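Long-range contact in kallistatin (Homo sapiens, PDB 6F4V), which inhibits tissue kallikrein as a serpin, forming a stable equimolar complex with the protease after cleavage at the reactive site: residues A[198-209]-A[264-274]. Sequence-based numbering, arbitrary orientation.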
loop_
_atom_site.group_PDB
_atom_site.type_symbol
_atom_site.label_atom_id
_atom_site.label_comp_id
_atom_site.label_asym_id
_atom_site.label_seq_id
_atom_site.Cartn_x
_atom_site.Cartn_y
_atom_site.Cartn_z
ATOM N N PRO A 198 -12.975 19.736 7.635
ATOM C CA PRO A 198 -14.367 19.281 7.638
ATOM C C PRO A 198 -14.481 17.982 8.433
ATOM O O PRO A 198 -13.786 17.018 8.126
ATOM C CB PRO A 198 -14.706 19.065 6.159
ATOM C CG PRO A 198 -13.526 19.463 5.371
ATOM C CD PRO A 198 -12.383 19.780 6.286
ATOM N N MET A 199 -15.284 18.006 9.478
ATOM C CA MET A 199 -15.505 16.881 10.345
ATOM C C MET A 199 -16.864 16.271 10.069
ATOM O O MET A 199 -17.908 16.922 10.228
ATOM C CB MET A 199 -15.383 17.315 11.814
ATOM C CG MET A 199 -15.305 16.159 12.805
ATOM S SD MET A 199 -13.739 15.232 12.712
ATOM C CE MET A 199 -12.615 16.380 13.467
ATOM N N MET A 200 -16.845 15.015 9.647
ATOM C CA MET A 200 -18.062 14.246 9.431
ATOM C C MET A 200 -18.558 13.781 10.769
ATOM O O MET A 200 -17.763 13.595 11.694
ATOM C CB MET A 200 -17.802 13.023 8.515
ATOM C CG MET A 200 -17.024 13.412 7.290
ATOM S SD MET A 200 -16.824 12.114 6.097
ATOM C CE MET A 200 -15.709 11.028 7.031
ATOM N N LEU A 201 -19.863 13.572 10.868
ATOM C CA LEU A 201 -20.490 13.134 12.117
ATOM C C LEU A 201 -21.603 12.121 11.842
ATOM O O LEU A 201 -22.454 12.349 10.998
ATOM C CB LEU A 201 -21.069 14.343 12.855
ATOM C CG LEU A 201 -21.925 14.055 14.096
ATOM C CD1 LEU A 201 -21.094 13.338 15.136
ATOM C CD2 LEU A 201 -22.515 15.350 14.645
ATOM N N GLN A 202 -21.566 10.991 12.539
ATOM C CA GLN A 202 -22.696 10.090 12.645
ATOM C C GLN A 202 -22.820 9.676 14.093
ATOM O O GLN A 202 -21.826 9.513 14.764
ATOM C CB GLN A 202 -22.618 8.861 11.708
ATOM C CG GLN A 202 -21.439 7.943 11.869
ATOM C CD GLN A 202 -21.519 6.752 10.950
ATOM O OE1 GLN A 202 -22.275 5.816 11.206
ATOM N NE2 GLN A 202 -20.731 6.767 9.876
ATOM N N ASP A 203 -24.061 9.549 14.571
ATOM C CA ASP A 203 -24.322 9.176 15.964
ATOM C C ASP A 203 -25.507 8.222 16.202
ATOM O O ASP A 203 -25.857 7.965 17.358
ATOM C CB ASP A 203 -24.458 10.427 16.809
ATOM C CG ASP A 203 -25.594 11.343 16.339
ATOM O OD1 ASP A 203 -26.415 10.943 15.492
ATOM O OD2 ASP A 203 -25.641 12.488 16.799
ATOM N N GLN A 204 -26.086 7.663 15.146
ATOM C CA GLN A 204 -27.229 6.754 15.311
ATOM C C GLN A 204 -26.861 5.291 15.149
ATOM O O GLN A 204 -27.663 4.417 15.494
ATOM C CB GLN A 204 -28.377 7.129 14.350
ATOM C CG GLN A 204 -28.745 8.619 14.289
ATOM C CD GLN A 204 -29.321 9.200 15.574
ATOM O OE1 GLN A 204 -30.404 9.768 15.558
ATOM N NE2 GLN A 204 -28.593 9.093 16.677
ATOM N N GLU A 205 -25.651 5.008 14.658
ATOM C CA GLU A 205 -25.283 3.647 14.298
ATOM C C GLU A 205 -24.476 2.973 15.396
ATOM O O GLU A 205 -23.821 3.641 16.182
ATOM C CB GLU A 205 -24.444 3.654 13.034
ATOM C CG GLU A 205 -25.127 4.269 11.835
ATOM C CD GLU A 205 -26.337 3.475 11.411
ATOM O OE1 GLU A 205 -26.182 2.265 11.130
ATOM O OE2 GLU A 205 -27.436 4.061 11.379
ATOM N N HIS A 206 -24.551 1.645 15.439
ATOM C CA HIS A 206 -23.598 0.844 16.215
ATOM C C HIS A 206 -22.332 0.714 15.387
ATOM O O HIS A 206 -22.407 0.615 14.174
ATOM C CB HIS A 206 -24.141 -0.539 16.530
ATOM C CG HIS A 206 -25.092 -0.568 17.691
ATOM N ND1 HIS A 206 -26.130 0.327 17.826
ATOM C CD2 HIS A 206 -25.155 -1.384 18.774
ATOM C CE1 HIS A 206 -26.784 0.075 18.950
ATOM N NE2 HIS A 206 -26.215 -0.962 19.540
ATOM N N HIS A 207 -21.189 0.706 16.062
ATOM C CA HIS A 207 -19.891 0.495 15.428
ATOM C C HIS A 207 -19.050 -0.482 16.230
ATOM O O HIS A 207 -19.305 -0.682 17.424
ATOM C CB HIS A 207 -19.171 1.843 15.351
ATOM C CG HIS A 207 -19.629 2.691 14.219
ATOM N ND1 HIS A 207 -19.156 2.526 12.935
ATOM C CD2 HIS A 207 -20.552 3.680 14.166
ATOM C CE1 HIS A 207 -19.752 3.396 12.143
ATOM N NE2 HIS A 207 -20.597 4.112 12.865
ATOM N N TRP A 208 -18.040 -1.069 15.569
ATOM C CA TRP A 208 -17.099 -1.985 16.192
ATOM C C TRP A 208 -15.941 -1.141 16.665
ATOM O O TRP A 208 -15.187 -0.606 15.826
ATOM C CB TRP A 208 -16.618 -3.022 15.181
ATOM C CG TRP A 208 -17.660 -3.953 14.761
ATOM C CD1 TRP A 208 -18.453 -3.875 13.648
ATOM C CD2 TRP A 208 -18.030 -5.142 15.439
ATOM N NE1 TRP A 208 -19.299 -4.961 13.596
ATOM C CE2 TRP A 208 -19.056 -5.755 14.686
ATOM C CE3 TRP A 208 -17.589 -5.757 16.612
ATOM C CZ2 TRP A 208 -19.667 -6.960 15.087
ATOM C CZ3 TRP A 208 -18.191 -6.965 16.998
ATOM C CH2 TRP A 208 -19.195 -7.550 16.233
ATOM N N TYR A 209 -15.823 -0.948 17.980
ATOM C CA TYR A 209 -14.710 -0.174 18.536
ATOM C C TYR A 209 -14.356 -0.599 19.951
ATOM O O TYR A 209 -15.158 -1.217 20.647
ATOM C CB TYR A 209 -14.983 1.348 18.488
ATOM C CG TYR A 209 -16.116 1.802 19.404
ATOM C CD1 TYR A 209 -17.446 1.573 19.057
ATOM C CD2 TYR A 209 -15.847 2.450 20.614
ATOM C CE1 TYR A 209 -18.480 1.979 19.889
ATOM C CE2 TYR A 209 -16.871 2.853 21.459
ATOM C CZ TYR A 209 -18.191 2.609 21.084
ATOM O OH TYR A 209 -19.213 3.022 21.891
ATOM N N PHE A 264 -18.130 -5.493 21.839
ATOM C CA PHE A 264 -17.468 -4.318 21.265
ATOM C C PHE A 264 -18.246 -3.691 20.106
ATOM O O PHE A 264 -17.726 -2.839 19.399
ATOM C CB PHE A 264 -16.018 -4.678 20.902
ATOM C CG PHE A 264 -15.165 -4.971 22.108
ATOM C CD1 PHE A 264 -14.787 -3.947 22.964
ATOM C CD2 PHE A 264 -14.749 -6.255 22.396
ATOM C CE1 PHE A 264 -14.011 -4.211 24.095
ATOM C CE2 PHE A 264 -13.977 -6.531 23.521
ATOM C CZ PHE A 264 -13.597 -5.503 24.369
ATOM N N TYR A 265 -19.518 -4.068 19.946
ATOM C CA TYR A 265 -20.400 -3.473 18.953
ATOM C C TYR A 265 -21.424 -2.662 19.713
ATOM O O TYR A 265 -22.346 -3.218 20.299
ATOM C CB TYR A 265 -21.038 -4.561 18.111
ATOM C CG TYR A 265 -21.881 -4.097 16.955
ATOM C CD1 TYR A 265 -21.289 -3.535 15.822
ATOM C CD2 TYR A 265 -23.279 -4.274 16.958
ATOM C CE1 TYR A 265 -22.053 -3.129 14.738
ATOM C CE2 TYR A 265 -24.057 -3.874 15.875
ATOM C CZ TYR A 265 -23.431 -3.301 14.765
ATOM O OH TYR A 265 -24.171 -2.901 13.693
ATOM N N LYS A 266 -21.221 -1.351 19.738
ATOM C CA LYS A 266 -22.001 -0.442 20.577
ATOM C C LYS A 266 -22.365 0.800 19.792
ATOM O O LYS A 266 -21.707 1.131 18.787
ATOM C CB LYS A 266 -21.197 -0.018 21.807
ATOM C CG LYS A 266 -20.805 -1.144 22.762
ATOM C CD LYS A 266 -22.025 -1.663 23.525
ATOM C CE LYS A 266 -21.691 -2.868 24.398
ATOM N NZ LYS A 266 -20.574 -2.549 25.328
ATOM N N LYS A 267 -23.384 1.523 20.273
ATOM C CA LYS A 267 -23.695 2.840 19.716
ATOM C C LYS A 267 -22.462 3.732 19.886
ATOM O O LYS A 267 -21.699 3.622 20.856
ATOM C CB LYS A 267 -24.966 3.492 20.318
ATOM C CG LYS A 267 -25.447 4.696 19.496
ATOM C CD LYS A 267 -26.839 5.232 19.874
ATOM C CE LYS A 267 -27.942 4.731 18.935
ATOM N NZ LYS A 267 -29.213 5.520 19.032
ATOM N N LEU A 268 -22.220 4.539 18.867
ATOM C CA LEU A 268 -21.074 5.410 18.854
ATOM C C LEU A 268 -21.423 6.764 18.278
ATOM O O LEU A 268 -22.032 6.854 17.215
ATOM C CB LEU A 268 -19.980 4.796 18.002
ATOM C CG LEU A 268 -18.697 5.590 17.825
ATOM C CD1 LEU A 268 -17.975 5.674 19.139
ATOM C CD2 LEU A 268 -17.787 4.927 16.791
ATOM N N GLU A 269 -20.959 7.801 18.949
ATOM C CA GLU A 269 -20.908 9.124 18.366
ATOM C C GLU A 269 -19.521 9.269 17.741
ATOM O O GLU A 269 -18.538 9.299 18.463
ATOM C CB GLU A 269 -21.134 10.178 19.442
ATOM C CG GLU A 269 -21.173 11.606 18.932
ATOM C CD GLU A 269 -21.065 12.602 20.088
ATOM O OE1 GLU A 269 -21.676 12.328 21.140
ATOM O OE2 GLU A 269 -20.348 13.621 19.982
ATOM N N LEU A 270 -19.471 9.349 16.413
ATOM C CA LEU A 270 -18.217 9.266 15.648
ATOM C C LEU A 270 -17.991 10.554 14.887
ATOM O O LEU A 270 -18.821 10.943 14.073
ATOM C CB LEU A 270 -18.289 8.094 14.657
ATOM C CG LEU A 270 -17.136 7.942 13.669
ATOM C CD1 LEU A 270 -15.810 7.815 14.400
ATOM C CD2 LEU A 270 -17.376 6.728 12.804
ATOM N N HIS A 271 -16.884 11.215 15.165
ATOM C CA HIS A 271 -16.460 12.391 14.430
ATOM C C HIS A 271 -15.220 11.988 13.681
ATOM O O HIS A 271 -14.231 11.607 14.310
ATOM C CB HIS A 271 -16.111 13.542 15.381
ATOM C CG HIS A 271 -17.205 13.890 16.341
ATOM N ND1 HIS A 271 -17.928 15.064 16.259
ATOM C CD2 HIS A 271 -17.690 13.223 17.416
ATOM C CE1 HIS A 271 -18.820 15.096 17.239
ATOM N NE2 HIS A 271 -18.684 13.995 17.961
ATOM N N LEU A 272 -15.257 12.080 12.355
ATOM C CA LEU A 272 -14.174 11.585 11.516
ATOM C C LEU A 272 -13.955 12.593 10.422
ATOM O O LEU A 272 -14.928 13.006 9.792
ATOM C CB LEU A 272 -14.523 10.224 10.946
ATOM C CG LEU A 272 -13.470 9.506 10.067
ATOM C CD1 LEU A 272 -12.267 9.068 10.896
ATOM C CD2 LEU A 272 -14.106 8.305 9.366
ATOM N N PRO A 273 -12.705 13.027 10.196
ATOM C CA PRO A 273 -12.570 14.047 9.177
ATOM C C PRO A 273 -12.804 13.528 7.781
ATOM O O PRO A 273 -12.549 12.347 7.487
ATOM C CB PRO A 273 -11.126 14.552 9.324
ATOM C CG PRO A 273 -10.574 13.897 10.542
ATOM C CD PRO A 273 -11.425 12.728 10.860
ATOM N N LYS A 274 -13.297 14.430 6.950
ATOM C CA LYS A 274 -13.276 14.284 5.510
ATOM C C LYS A 274 -11.929 14.852 5.093
ATOM O O LYS A 274 -11.607 15.990 5.446
ATOM C CB LYS A 274 -14.405 15.096 4.876
ATOM C CG LYS A 274 -14.406 15.091 3.356
ATOM C CD LYS A 274 -15.573 15.908 2.820
ATOM C CE LYS A 274 -15.517 16.004 1.303
ATOM N NZ LYS A 274 -16.664 16.802 0.793
HETATM O O HOH W 1 -22.891 6.292 14.673
#
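Trp-208 and Tyr-265 pair where two antiparallel chains of the serpin fold cross together from one sheet to another: 206-209 with 265-267 in sheet B, 198-202 with 269-273 in sheet C, the two runs offset by one residue. Tyr-265 CB sits over the six-membered ring of Trp-208, 3.8 Å from its centroid and 5° off the normal. Tyr-265 CD1 presses on the same indole, 3.3 Å from Trp-208 NE1. With CG of Tyr-265 anti to its N (chi1 -175°), one face of the phenol, at CE2 and CZ, receives His-206 CB; Tyr-265 OH is hydrogen-bonded to Lys-175. Replacing Trp-208 with an alanine would probably uncover CB and CD1 of Tyr-265, leaving the phenol freer to turn, and deprive Arg-221 of its cation-pi partner. Phe-264, just before Tyr-265, touches the trisulfated glucose of the bound glycan. Between the runs, water 1 accepts from Glu-205 N and donates to Leu-268 O. Leu-268 CD1 lies over the Tyr-209 ring, whose OH donates to Lys-267 O at 2.8 Å and is also hydrogen-bonded to a side chain of another chain. Leu-201 CD1 makes a CH-pi contact over one face of the His-271 imidazole, whose NE2 donates in the ring plane to the anti lone pair of Glu-269 OE2, 2.6 Å away.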